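PDB 3HA4: MIX1 from Leishmania major, which probably acts as a mitochondrial membrane-anchored scaffold that mediates protein-protein interactions through a TPR-like helical domain, and forms homodimers. Local coordinates for residues 124-127 / 128-132; 105-109 / 110-114; 66-69 / 70-73; 57-60 / 61-64. All coordinates share one frame; numbering follows the deposited sequence.

Interaction 1: residues 124-127 / 128-132; sequences DVEE and IISMA
Glu126 O is gripped twice by one residue a turn ahead. Ser130 N and Ser130 OG both donate to it, inside helix 123-137 of the TPR-like all-helical fold. The hydroxyl bond, from Ser130 OG to Glu126 O, is 3.0 Å long and lies in the carbonyl plane. The amide bond, from Ser130 N to the same oxygen, is 3.2 Å and comes from above that plane. Ser130 OG sits anti to its carbonyl carbon and beside the backbone N (chi1 -71°), which turns the hydroxyl back toward the preceding turn. The same hydroxyl also pairs with Lys109 of helix 94-109, so it ties two helices together.

The flanking residues follow the regular i to i+4 pattern. Ile128 N bonds to Asp124 O at 3.1 Å, and Met131 N to Glu127 O at 3.1 Å. On the buried side Val125 and Ile129 pack one turn apart and both touch Trp69. Ile128 also meets Trp69, and it packs on Leu70 of the second subunit, so this helix helps line the dimer contact. Val125 and Ile129 meet at a slant, with Val125 CG1 3.8 Å from Ile129 CD1.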
loop_
_atom_site.group_PDB
_atom_site.type_symbol
_atom_site.label_atom_id
_atom_site.label_comp_id
_atom_site.label_asym_id
_atom_site.label_seq_id
_atom_site.Cartn_x
_atom_site.Cartn_y
_atom_site.Cartn_z
ATOM N N ASP A 124 -13.335 -4.444 -5.192
ATOM C CA ASP A 124 -11.981 -4.791 -5.483
ATOM C C ASP A 124 -11.152 -4.665 -4.252
ATOM O O ASP A 124 -10.247 -5.403 -4.052
ATOM C CB ASP A 124 -11.445 -3.803 -6.481
ATOM C CG ASP A 124 -11.681 -4.213 -7.866
ATOM O OD1 ASP A 124 -11.400 -5.353 -8.196
ATOM O OD2 ASP A 124 -12.142 -3.381 -8.626
ATOM N N VAL A 125 -11.462 -3.675 -3.445
ATOM C CA VAL A 125 -10.732 -3.408 -2.254
ATOM C C VAL A 125 -10.996 -4.489 -1.266
ATOM O O VAL A 125 -10.135 -4.837 -0.529
ATOM C CB VAL A 125 -11.147 -2.110 -1.635
ATOM C CG1 VAL A 125 -10.765 -2.085 -0.256
ATOM C CG2 VAL A 125 -10.520 -0.996 -2.328
ATOM N N GLU A 126 -12.193 -5.037 -1.265
ATOM C CA GLU A 126 -12.509 -6.055 -0.314
ATOM C C GLU A 126 -11.849 -7.316 -0.679
ATOM O O GLU A 126 -11.715 -8.174 0.129
ATOM C CB GLU A 126 -13.972 -6.319 -0.287
ATOM C CG GLU A 126 -14.238 -7.719 0.068
ATOM C CD GLU A 126 -15.629 -7.930 0.511
ATOM O OE1 GLU A 126 -15.973 -9.072 0.816
ATOM O OE2 GLU A 126 -16.389 -6.958 0.551
ATOM N N GLU A 127 -11.452 -7.436 -1.925
ATOM C CA GLU A 127 -10.784 -8.617 -2.399
ATOM C C GLU A 127 -9.313 -8.587 -2.095
ATOM O O GLU A 127 -8.753 -9.565 -1.759
ATOM C CB GLU A 127 -10.992 -8.758 -3.899
ATOM C CG GLU A 127 -12.266 -9.453 -4.318
ATOM C CD GLU A 127 -12.465 -9.483 -5.815
ATOM O OE1 GLU A 127 -11.506 -9.750 -6.529
ATOM O OE2 GLU A 127 -13.577 -9.253 -6.292
ATOM N N ILE A 128 -8.689 -7.442 -2.247
ATOM C CA ILE A 128 -7.304 -7.246 -1.914
ATOM C C ILE A 128 -7.044 -7.427 -0.428
ATOM O O ILE A 128 -5.995 -7.855 -0.046
ATOM C CB ILE A 128 -6.833 -5.889 -2.435
ATOM C CG1 ILE A 128 -5.394 -5.955 -2.854
ATOM C CG2 ILE A 128 -7.002 -4.825 -1.446
ATOM C CD1 ILE A 128 -4.854 -4.679 -3.225
ATOM N N ILE A 129 -8.045 -7.115 0.372
ATOM C CA ILE A 129 -8.071 -7.309 1.785
ATOM C C ILE A 129 -8.251 -8.751 2.135
ATOM O O ILE A 129 -7.720 -9.217 3.085
ATOM C CB ILE A 129 -9.213 -6.499 2.394
ATOM C CG1 ILE A 129 -8.933 -5.022 2.265
ATOM C CG2 ILE A 129 -9.430 -6.830 3.821
ATOM C CD1 ILE A 129 -9.984 -4.207 2.761
ATOM N N SER A 130 -9.003 -9.475 1.351
ATOM C CA SER A 130 -9.140 -10.878 1.567
ATOM C C SER A 130 -7.860 -11.613 1.281
ATOM O O SER A 130 -7.546 -12.560 1.917
ATOM C CB SER A 130 -10.222 -11.407 0.667
ATOM O OG SER A 130 -11.448 -10.981 1.097
ATOM N N MET A 131 -7.129 -11.143 0.300
ATOM C CA MET A 131 -5.862 -11.681 -0.048
ATOM C C MET A 131 -4.864 -11.405 1.031
ATOM O O MET A 131 -4.127 -12.251 1.370
ATOM C CB MET A 131 -5.422 -11.102 -1.369
ATOM C CG MET A 131 -4.069 -11.526 -1.795
ATOM S SD MET A 131 -3.839 -11.251 -3.500
ATOM C CE MET A 131 -5.482 -10.862 -3.927
ATOM N N ALA A 132 -4.875 -10.215 1.589
ATOM C CA ALA A 132 -3.978 -9.901 2.694
ATOM C C ALA A 132 -4.359 -10.708 3.933
ATOM O O ALA A 132 -3.490 -11.160 4.686
ATOM C CB ALA A 132 -3.997 -8.409 2.994
#

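Interaction 2: residues 105-109 / 110-114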
loop_
_atom_site.group_PDB
_atom_site.type_symbol
_atom_site.label_atom_id
_atom_site.label_comp_id
_atom_site.label_asym_id
_atom_site.label_seq_id
_atom_site.Cartn_x
_atom_site.Cartn_y
_atom_site.Cartn_z
ATOM N N LEU A 105 -7.959 -5.547 9.516
ATOM C CA LEU A 105 -8.373 -5.807 8.138
ATOM C C LEU A 105 -9.727 -6.501 8.136
ATOM O O LEU A 105 -10.588 -6.177 7.326
ATOM C CB LEU A 105 -7.329 -6.635 7.378
ATOM C CG LEU A 105 -6.114 -5.837 6.885
ATOM C CD1 LEU A 105 -5.014 -6.752 6.386
ATOM C CD2 LEU A 105 -6.544 -4.891 5.810
ATOM N N LEU A 106 -9.917 -7.430 9.068
ATOM C CA LEU A 106 -11.184 -8.142 9.177
ATOM C C LEU A 106 -12.323 -7.202 9.566
ATOM O O LEU A 106 -13.440 -7.342 9.049
ATOM C CB LEU A 106 -11.085 -9.337 10.142
ATOM C CG LEU A 106 -10.313 -10.558 9.627
ATOM C CD1 LEU A 106 -10.218 -11.637 10.689
ATOM C CD2 LEU A 106 -10.943 -11.114 8.349
ATOM N N ASN A 107 -12.046 -6.247 10.463
ATOM C CA ASN A 107 -13.044 -5.241 10.848
ATOM C C ASN A 107 -13.460 -4.419 9.641
ATOM O O ASN A 107 -14.631 -4.105 9.481
ATOM C CB ASN A 107 -12.538 -4.288 11.955
ATOM C CG ASN A 107 -12.472 -4.945 13.339
ATOM O OD1 ASN A 107 -13.163 -5.925 13.615
ATOM N ND2 ASN A 107 -11.620 -4.402 14.209
ATOM N N VAL A 108 -12.506 -4.064 8.788
ATOM C CA VAL A 108 -12.829 -3.266 7.605
ATOM C C VAL A 108 -13.655 -4.071 6.599
ATOM O O VAL A 108 -14.630 -3.582 6.034
ATOM C CB VAL A 108 -11.560 -2.762 6.899
ATOM C CG1 VAL A 108 -11.909 -2.140 5.558
ATOM C CG2 VAL A 108 -10.804 -1.766 7.796
ATOM N N LYS A 109 -13.248 -5.316 6.390
ATOM C CA LYS A 109 -13.881 -6.191 5.423
ATOM C C LYS A 109 -15.348 -6.450 5.780
ATOM O O LYS A 109 -16.199 -6.520 4.903
ATOM C CB LYS A 109 -13.101 -7.512 5.312
ATOM C CG LYS A 109 -13.879 -8.640 4.644
ATOM C CD LYS A 109 -12.987 -9.786 4.178
ATOM C CE LYS A 109 -13.832 -10.874 3.525
ATOM N NZ LYS A 109 -13.051 -12.079 3.169
ATOM N N TYR A 110 -15.635 -6.577 7.069
ATOM C CA TYR A 110 -16.984 -6.902 7.510
ATOM C C TYR A 110 -17.722 -5.671 8.008
ATOM O O TYR A 110 -18.783 -5.771 8.620
ATOM C CB TYR A 110 -16.948 -8.018 8.556
ATOM C CG TYR A 110 -16.504 -9.318 7.932
ATOM C CD1 TYR A 110 -17.367 -10.047 7.118
ATOM C CD2 TYR A 110 -15.210 -9.786 8.099
ATOM C CE1 TYR A 110 -16.965 -11.219 6.523
ATOM C CE2 TYR A 110 -14.791 -10.954 7.503
ATOM C CZ TYR A 110 -15.678 -11.673 6.722
ATOM O OH TYR A 110 -15.282 -12.844 6.127
ATOM N N GLY A 111 -17.184 -4.504 7.767
ATOM C CA GLY A 111 -17.866 -3.285 8.095
ATOM C C GLY A 111 -18.088 -3.024 9.552
ATOM O O GLY A 111 -18.959 -2.307 9.908
ATOM N N ARG A 112 -17.273 -3.615 10.384
ATOM C CA ARG A 112 -17.282 -3.399 11.805
ATOM C C ARG A 112 -16.783 -2.016 12.137
ATOM O O ARG A 112 -16.945 -1.501 13.208
ATOM C CB ARG A 112 -16.426 -4.438 12.471
ATOM C CG ARG A 112 -17.163 -5.659 12.757
ATOM C CD ARG A 112 -16.377 -6.633 13.494
ATOM N NE ARG A 112 -16.627 -7.930 12.946
ATOM C CZ ARG A 112 -15.744 -8.683 12.354
ATOM N NH1 ARG A 112 -14.529 -8.308 12.283
ATOM N NH2 ARG A 112 -16.085 -9.837 11.883
ATOM N N VAL A 113 -16.158 -1.414 11.168
ATOM C CA VAL A 113 -15.559 -0.148 11.333
ATOM C C VAL A 113 -15.724 0.518 9.991
ATOM O O VAL A 113 -15.828 -0.146 9.005
ATOM C CB VAL A 113 -14.136 -0.351 11.722
ATOM C CG1 VAL A 113 -13.317 -0.643 10.583
ATOM C CG2 VAL A 113 -13.657 0.769 12.457
ATOM N N SER A 114 -15.790 1.825 9.927
ATOM C CA SER A 114 -16.008 2.431 8.639
ATOM C C SER A 114 -15.327 3.758 8.414
ATOM O O SER A 114 -14.830 4.369 9.320
ATOM C CB SER A 114 -17.488 2.492 8.290
ATOM O OG SER A 114 -18.154 3.443 9.045
HETATM O O HOH W 1 -15.558 -0.887 5.989
HETATM O O HOH W 2 -12.099 -13.313 5.431
#
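Asn107 and Arg112 meet twice where helix 94-109 ends, once through the backbone and once through their side chains. The ending is a Schellman motif, with Gly111 at positive phi (66°) as its C-prime residue. Arg112 N donates to Asn107 O at 2.8 Å, in the carbonyl plane. Inside that loop Gly111 N reaches Val108 O at 3.2 Å, from well above the carbonyl plane. These bonds are the tight part of the contact. They close the last turn of helix 94-109 in this TPR-like fold and turn the chain into the loop toward helix 123-137.

The inward side is apolar. Val113, two residues past Gly111, folds back so that Val113 CG1 packs on Val108 CG2 at 3.9 Å. Val113 also rests on Ala67, while Val108 meets Pro116 and Val121. A water bridges Val108 O and Val113 O, donating to both.

On the solvent side Tyr110 and Arg112 are exposed. Arg112 bends at chi3 (-138°), which brings NH1 back over the helix end. NH1 donates to Asn107 OD1 at 3.1 Å along a fairly straight line. The oxygen lies at the guanidinium edge, and the amide and guanidinium planes are nearly perpendicular. Lys109 CG lies over one face of the Tyr110 ring in a CH-pi contact, 3.9 Å from its centroid, with the extended lysine chain alongside. Leu106 CD2 meets the edge of the same ring. Lys109 NZ is held chiefly by Ser130 on helix 123-137. A second water accepts from Lys109 NZ at 2.7 Å and lies 3.3 Å from Tyr110 OH.

Interaction 3: residues 66-69 / 70-73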
loop_
_atom_site.group_PDB
_atom_site.type_symbol
_atom_site.label_atom_id
_atom_site.label_comp_id
_atom_site.label_asym_id
_atom_site.label_seq_id
_atom_site.Cartn_x
_atom_site.Cartn_y
_atom_site.Cartn_z
ATOM N N PRO A 66 -8.371 3.141 12.949
ATOM C CA PRO A 66 -8.780 1.734 13.089
ATOM C C PRO A 66 -9.604 1.242 11.896
ATOM O O PRO A 66 -9.802 0.031 11.756
ATOM C CB PRO A 66 -9.685 1.733 14.325
ATOM C CG PRO A 66 -10.143 3.168 14.495
ATOM C CD PRO A 66 -9.226 4.072 13.708
ATOM N N ALA A 67 -10.089 2.166 11.072
ATOM C CA ALA A 67 -10.887 1.812 9.898
ATOM C C ALA A 67 -10.089 1.724 8.608
ATOM O O ALA A 67 -10.633 1.319 7.582
ATOM C CB ALA A 67 -12.052 2.770 9.718
ATOM N N ASP A 68 -8.811 2.091 8.649
ATOM C CA ASP A 68 -7.975 2.060 7.447
ATOM C C ASP A 68 -7.499 0.651 7.072
ATOM O O ASP A 68 -7.185 -0.169 7.947
ATOM C CB ASP A 68 -6.754 2.964 7.612
ATOM C CG ASP A 68 -5.909 3.035 6.346
ATOM O OD1 ASP A 68 -6.498 3.199 5.247
ATOM O OD2 ASP A 68 -4.665 2.918 6.449
ATOM N N TRP A 69 -7.421 0.385 5.770
ATOM C CA TRP A 69 -6.944 -0.921 5.280
ATOM C C TRP A 69 -5.589 -0.779 4.587
ATOM O O TRP A 69 -4.824 -1.739 4.506
ATOM C CB TRP A 69 -7.966 -1.574 4.315
ATOM C CG TRP A 69 -8.285 -0.680 3.173
ATOM C CD1 TRP A 69 -9.219 0.306 3.148
ATOM C CD2 TRP A 69 -7.615 -0.630 1.909
ATOM N NE1 TRP A 69 -9.187 0.958 1.940
ATOM C CE2 TRP A 69 -8.212 0.399 1.160
ATOM C CE3 TRP A 69 -6.581 -1.367 1.332
ATOM C CZ2 TRP A 69 -7.816 0.704 -0.137
ATOM C CZ3 TRP A 69 -6.185 -1.057 0.048
ATOM C CH2 TRP A 69 -6.806 -0.035 -0.674
ATOM N N LEU A 70 -5.305 0.419 4.083
ATOM C CA LEU A 70 -4.108 0.655 3.281
ATOM C C LEU A 70 -2.830 0.414 4.075
ATOM O O LEU A 70 -1.933 -0.313 3.644
ATOM C CB LEU A 70 -4.114 2.073 2.707
ATOM C CG LEU A 70 -3.074 2.370 1.625
ATOM C CD1 LEU A 70 -2.906 1.183 0.677
ATOM C CD2 LEU A 70 -3.449 3.620 0.847
ATOM N N ILE A 71 -2.748 1.019 5.250
ATOM C CA ILE A 71 -1.570 0.843 6.072
ATOM C C ILE A 71 -1.419 -0.613 6.526
ATOM O O ILE A 71 -0.327 -1.175 6.435
ATOM C CB ILE A 71 -1.538 1.861 7.230
ATOM C CG1 ILE A 71 -1.235 3.250 6.655
ATOM C CG2 ILE A 71 -0.507 1.448 8.291
ATOM C CD1 ILE A 71 -1.136 4.365 7.678
ATOM N N PRO A 72 -2.516 -1.240 6.992
ATOM C CA PRO A 72 -2.444 -2.673 7.329
ATOM C C PRO A 72 -2.013 -3.553 6.157
ATOM O O PRO A 72 -1.287 -4.529 6.355
ATOM C CB PRO A 72 -3.871 -3.000 7.761
ATOM C CG PRO A 72 -4.360 -1.703 8.340
ATOM C CD PRO A 72 -3.778 -0.636 7.452
ATOM N N LEU A 73 -2.453 -3.209 4.952
ATOM C CA LEU A 73 -1.999 -3.897 3.756
ATOM C C LEU A 73 -0.472 -3.772 3.617
ATOM O O LEU A 73 0.233 -4.757 3.392
ATOM C CB LEU A 73 -2.701 -3.316 2.526
ATOM C CG LEU A 73 -2.405 -3.932 1.161
ATOM C CD1 LEU A 73 -2.994 -5.319 1.093
ATOM C CD2 LEU A 73 -2.957 -3.052 0.058
#
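Asp68 acts as an N-cap of helix 70-81 in this TPR-like fold, accepting from the amides of Leu70 and Ile71. The polar contacts come first. Asp68 OD2 accepts from Ile71 N at 3.0 Å, met from above the carboxylate plane along a nearly straight N-H line (167°). Asp68 OD1 takes a weak bond from Leu70 N at 3.2 Å. With CG anti to the backbone N (chi1 -176°), the carboxylate reaches forward and spans the two amides. A negative group here would probably be favoured by the helix dipole. The carboxylate is buried and has partners beyond the cap. OD2 also accepts from Trp34 NE1, and OD1 has a weak bond from Gly118 N. Helix bonding then starts with Leu73 N donating to Trp69 O at 2.8 Å.

The apolar contacts gather round the Trp69 indole. Its CG lies between the backbone N and the carbonyl carbon (chi1 56°), and this folds the ring back over the helix start. Leu70 CB lies over one face of the ring. Leu73 CD2 comes to the ring edge, 3.8 Å from Trp69 CZ3. The Leu73 chain runs alongside the indole in the same direction. Val125, Ile128 and Ile129 of helix 123-137 also pack on the indole, and Leu70 packs on Trp69 of the second subunit.

Pro72 packs against the backbone of the preceding turn. Its CD rests 3.3 Å from Trp69 O, and its CG is 3.2 Å from Asp68 O.

Interaction 4: residues 57-60 / 61-64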
loop_
_atom_site.group_PDB
_atom_site.type_symbol
_atom_site.label_atom_id
_atom_site.label_comp_id
_atom_site.label_asym_id
_atom_site.label_seq_id
_atom_site.Cartn_x
_atom_site.Cartn_y
_atom_site.Cartn_z
ATOM N N MET A 57 4.274 3.019 15.233
ATOM C CA MET A 57 3.568 3.383 14.026
ATOM C C MET A 57 2.307 2.529 13.872
ATOM O O MET A 57 1.274 3.040 13.463
ATOM C CB MET A 57 4.478 3.284 12.805
ATOM C CG MET A 57 5.257 4.562 12.555
ATOM S SD MET A 57 6.153 4.542 10.992
ATOM C CE MET A 57 7.370 3.264 11.312
ATOM N N TRP A 58 2.399 1.245 14.225
ATOM C CA TRP A 58 1.264 0.339 14.176
ATOM C C TRP A 58 0.226 0.770 15.200
ATOM O O TRP A 58 -0.971 0.860 14.902
ATOM C CB TRP A 58 1.697 -1.111 14.442
ATOM C CG TRP A 58 0.510 -2.030 14.608
ATOM C CD1 TRP A 58 0.293 -2.938 15.611
ATOM C CD2 TRP A 58 -0.643 -2.087 13.764
ATOM N NE1 TRP A 58 -0.916 -3.568 15.429
ATOM C CE2 TRP A 58 -1.511 -3.062 14.303
ATOM C CE3 TRP A 58 -1.022 -1.413 12.598
ATOM C CZ2 TRP A 58 -2.727 -3.382 13.713
ATOM C CZ3 TRP A 58 -2.244 -1.729 12.015
ATOM C CH2 TRP A 58 -3.078 -2.701 12.575
ATOM N N GLU A 59 0.709 1.046 16.406
ATOM C CA GLU A 59 -0.113 1.552 17.503
ATOM C C GLU A 59 -0.811 2.844 17.133
ATOM O O GLU A 59 -1.974 3.049 17.464
ATOM C CB GLU A 59 0.749 1.771 18.745
ATOM C CG GLU A 59 -0.074 1.895 20.000
ATOM C CD GLU A 59 -1.129 0.816 20.070
ATOM O OE1 GLU A 59 -2.333 1.171 20.141
ATOM O OE2 GLU A 59 -0.745 -0.383 20.024
ATOM N N GLN A 60 -0.105 3.715 16.422
ATOM C CA GLN A 60 -0.736 4.932 15.933
ATOM C C GLN A 60 -1.864 4.645 14.955
ATOM O O GLN A 60 -2.866 5.365 14.951
ATOM C CB GLN A 60 0.283 5.898 15.321
ATOM C CG GLN A 60 1.314 6.383 16.325
ATOM C CD GLN A 60 2.454 7.157 15.691
ATOM O OE1 GLN A 60 2.899 6.844 14.594
ATOM N NE2 GLN A 60 2.931 8.178 16.388
ATOM N N THR A 61 -1.727 3.606 14.126
ATOM C CA THR A 61 -2.768 3.374 13.140
ATOM C C THR A 61 -4.001 2.704 13.757
ATOM O O THR A 61 -5.115 3.079 13.436
ATOM C CB THR A 61 -2.282 2.673 11.845
ATOM O OG1 THR A 61 -2.647 1.291 11.867
ATOM C CG2 THR A 61 -0.801 2.807 11.680
ATOM N N LYS A 62 -3.803 1.753 14.664
ATOM C CA LYS A 62 -4.933 1.151 15.367
ATOM C C LYS A 62 -5.721 2.216 16.113
ATOM O O LYS A 62 -6.947 2.160 16.203
ATOM C CB LYS A 62 -4.456 0.133 16.399
ATOM C CG LYS A 62 -3.828 -1.100 15.839
ATOM C CD LYS A 62 -3.725 -2.155 16.926
ATOM C CE LYS A 62 -2.573 -1.852 17.878
ATOM N NZ LYS A 62 -2.229 -3.025 18.743
ATOM N N HIS A 63 -4.997 3.182 16.662
ATOM C CA HIS A 63 -5.592 4.162 17.558
ATOM C C HIS A 63 -6.281 5.293 16.795
ATOM O O HIS A 63 -7.445 5.633 17.068
ATOM C CB HIS A 63 -4.529 4.732 18.508
ATOM C CG HIS A 63 -5.080 5.696 19.512
ATOM N ND1 HIS A 63 -5.005 7.065 19.352
ATOM C CD2 HIS A 63 -5.736 5.487 20.678
ATOM C CE1 HIS A 63 -5.586 7.656 20.381
ATOM N NE2 HIS A 63 -6.038 6.723 21.198
ATOM N N TYR A 64 -5.554 5.870 15.843
ATOM C CA TYR A 64 -6.044 7.013 15.080
ATOM C C TYR A 64 -6.820 6.627 13.820
ATOM O O TYR A 64 -7.674 7.387 13.357
ATOM C CB TYR A 64 -4.872 7.937 14.718
ATOM C CG TYR A 64 -4.258 8.624 15.922
ATOM C CD1 TYR A 64 -4.982 9.563 16.652
ATOM C CD2 TYR A 64 -2.971 8.327 16.332
ATOM C CE1 TYR A 64 -4.429 10.190 17.758
ATOM C CE2 TYR A 64 -2.403 8.948 17.429
ATOM C CZ TYR A 64 -3.139 9.878 18.137
ATOM O OH TYR A 64 -2.587 10.490 19.223
#
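Lys62 lies across the Trp58 indole. CB passes near Trp58 O, the carbonyl that accepts from Lys62 N at 3.0 Å. CG then sits over a face of the indole. It makes a CH-pi contact 3.6 Å from the centroid of the six-membered ring. CD continues over the indole, 3.5 Å from Trp58 NE1. The bend at chi3 (-77°) turns the chain along the pyrrole side, where CE is 3.4 Å from Trp58 NE1. NZ forms a salt bridge to Glu59 OE2 at 3.3 Å.

These are i to i+4 and i to i+3 contacts along helix 54-64, one of the helices of the TPR-like fold. Glu100 of helix 94-109 takes both Lys62 NZ and Trp58 NE1 on one carboxylate oxygen. The lysine and the tryptophan thus share a partner on a neighbouring helix. Trp58 itself packs on Met97, Val101 and Gln104 there.

Thr61 crosses Trp58 at about a right angle, and Thr61 OG1 comes obliquely to the six-membered ring, 3.1 Å from Trp58 CZ3. At the helix end Tyr64 N donates to Gln60 O at 2.9 Å. Gln60 O also lies at the Tyr64 ring edge, 3.3 Å from Tyr64 CD2.

How the interactions relate
Along the chain the order is interaction 4, 3, 2, then 1. Interaction 4 lies on helix 54-64. Interaction 3 covers the following loop and the start of helix 70-81. Interaction 2 ends helix 94-109, and interaction 1 is on helix 123-137. Interaction 3 touches the other three, with centres about 10 to 11 Å away. Interactions 1 and 2 touch through Ser130 and Lys109. Interactions 1 and 4 do not meet; their centres are about 21 Å apart, on opposite sides of the chain's centre. Interactions 1 and 3 also touch the second subunit, so the packing round Trp69 is shared between the core of the chain and the homodimer contact.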